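Local atomic coordinates of erythrocyte binding antigen 140 (Plasmodium falciparum, PDB entry 4GF2), a protein that probably binds a sialylated receptor, glycophorin C, on the erythrocyte surface through its Duffy-binding-like domains, as an adhesin in parasite invasion. Residues 367-372 with 454-459. The protein carries 3 engineered substitutions. Residues are numbered along the deposited sequence; the frame is centred on the assembly and turned at random.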
# COMPACT_ATOMS: atom_id res chain seq x y z
N HIS A 367 5.77 -5.82 2.62
CA HIS A 367 6.95 -6.68 2.73
C HIS A 367 7.39 -6.86 4.18
O HIS A 367 7.76 -7.96 4.59
CB HIS A 367 8.11 -6.12 1.92
CG HIS A 367 9.35 -6.95 2.01
ND1 HIS A 367 9.73 -7.83 1.01
CD2 HIS A 367 10.28 -7.07 2.99
CE1 HIS A 367 10.84 -8.44 1.37
NE2 HIS A 367 11.20 -8.00 2.56
N LEU A 368 7.39 -5.78 4.95
CA LEU A 368 7.85 -5.83 6.33
C LEU A 368 6.96 -6.76 7.15
O LEU A 368 7.45 -7.59 7.92
CB LEU A 368 7.85 -4.44 6.94
CG LEU A 368 8.22 -4.41 8.42
CD1 LEU A 368 9.58 -5.04 8.62
CD2 LEU A 368 8.20 -2.98 8.95
N LEU A 369 5.66 -6.62 6.98
CA LEU A 369 4.71 -7.45 7.71
C LEU A 369 4.88 -8.91 7.31
O LEU A 369 4.71 -9.81 8.14
CB LEU A 369 3.29 -6.98 7.44
CG LEU A 369 2.99 -5.55 7.92
CD1 LEU A 369 1.64 -5.08 7.41
CD2 LEU A 369 3.05 -5.48 9.43
N GLY A 370 5.21 -9.15 6.05
CA GLY A 370 5.44 -10.50 5.57
C GLY A 370 6.60 -11.14 6.30
O GLY A 370 6.50 -12.24 6.84
N ALA A 371 7.73 -10.43 6.31
CA ALA A 371 8.91 -10.91 7.00
C ALA A 371 8.60 -11.16 8.47
O ALA A 371 9.02 -12.17 9.04
CB ALA A 371 10.04 -9.91 6.85
N SER A 372 7.86 -10.25 9.09
CA SER A 372 7.53 -10.35 10.50
C SER A 372 6.70 -11.59 10.78
O SER A 372 6.91 -12.29 11.78
CB SER A 372 6.75 -9.11 10.96
OG SER A 372 7.54 -7.94 10.83
N TRP A 454 3.87 -5.85 15.70
CA TRP A 454 3.74 -6.68 16.89
C TRP A 454 2.45 -7.50 16.84
O TRP A 454 2.42 -8.64 17.31
CB TRP A 454 3.76 -5.85 18.17
CG TRP A 454 3.53 -6.70 19.36
CD1 TRP A 454 2.43 -6.73 20.16
CD2 TRP A 454 4.42 -7.71 19.87
NE1 TRP A 454 2.59 -7.67 21.15
CE2 TRP A 454 3.80 -8.28 20.99
CE3 TRP A 454 5.69 -8.16 19.49
CZ2 TRP A 454 4.40 -9.29 21.73
CZ3 TRP A 454 6.28 -9.16 20.23
CH2 TRP A 454 5.64 -9.72 21.34
N LYS A 455 1.39 -6.92 16.30
CA LYS A 455 0.11 -7.62 16.19
C LYS A 455 0.26 -8.93 15.42
O LYS A 455 -0.23 -9.97 15.86
CB LYS A 455 -0.93 -6.73 15.50
CG LYS A 455 -1.67 -5.80 16.44
CD LYS A 455 -2.69 -4.95 15.71
CE LYS A 455 -3.49 -4.09 16.68
NZ LYS A 455 -4.47 -3.21 15.98
N VAL A 456 0.93 -8.88 14.27
CA VAL A 456 1.04 -10.07 13.43
C VAL A 456 2.02 -11.08 14.02
O VAL A 456 1.82 -12.29 13.87
CB VAL A 456 1.46 -9.73 11.97
CG1 VAL A 456 0.44 -8.79 11.34
CG2 VAL A 456 2.85 -9.13 11.92
N MET A 457 3.06 -10.61 14.69
CA MET A 457 4.04 -11.51 15.29
C MET A 457 3.49 -12.17 16.54
O MET A 457 3.82 -13.32 16.84
CB MET A 457 5.33 -10.76 15.63
CG MET A 457 6.11 -10.26 14.42
SD MET A 457 7.72 -9.59 14.89
CE MET A 457 8.64 -11.09 15.22
N SER A 458 2.64 -11.45 17.26
CA SER A 458 2.09 -11.95 18.51
C SER A 458 0.98 -12.97 18.27
O SER A 458 0.49 -13.60 19.21
CB SER A 458 1.55 -10.79 19.35
OG SER A 458 0.50 -10.12 18.68
N ALA A 459 0.59 -13.12 17.01
CA ALA A 459 -0.51 -14.01 16.65
C ALA A 459 -0.15 -15.48 16.84
O ALA A 459 -1.04 -16.33 16.93
CB ALA A 459 -0.93 -13.76 15.21
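Met-457 of helix 435-457 lies against Ser-372 of helix 361-382, and its side chain is a worked example of how two helices pack through a serine without using its hydroxyl. From CB the chain runs beside the backbone N, with CG anti to the carbonyl carbon (chi1 -68°). That first step brings CG to 3.7 Å from Ser-372 CB and 3.4 Å from Ser-372 O, a van der Waals approach of a methylene to a carbonyl oxygen. SD follows, 4.1 Å from the same CB, and a bend at chi3 (75°) turns the terminal CE back so that it stays 4.0 Å from Ser-372 O.

Val-456 reaches the same CB from a neighbouring direction: its CG2 methyl lies 4.0 Å from Ser-372 CB and, more loosely, 4.4 Å from Leu-369 CD2, one helical turn earlier. Ser-372 CB is therefore touched by both neighbours, and the CA atoms of Ser-372 and Met-457 come within 6.0 Å.

The hydroxyl is occupied inside its own helix. Ser-372 OG donates to Leu-368 O, standing above the carbonyl plane, and that oxygen also accepts the backbone N-H of Ser-372. Val-453, a turn before Val-456 and Met-457, touches Leu-368, Leu-369 and Ser-372, extending the interface along helix 435-457, while Tyr-399 of helix 388-407 packs on Met-457. All this belongs to the helical core of the second Duffy-binding-like domain.

The contact is van der Waals packing, mostly between carbons, with one methylene resting on a backbone carbonyl oxygen: a small serine, its polar end turned back on its own backbone, offers a methylene to valine and methionine, which is consistent with the short CA spacing and keeps the buried hydroxyl paired.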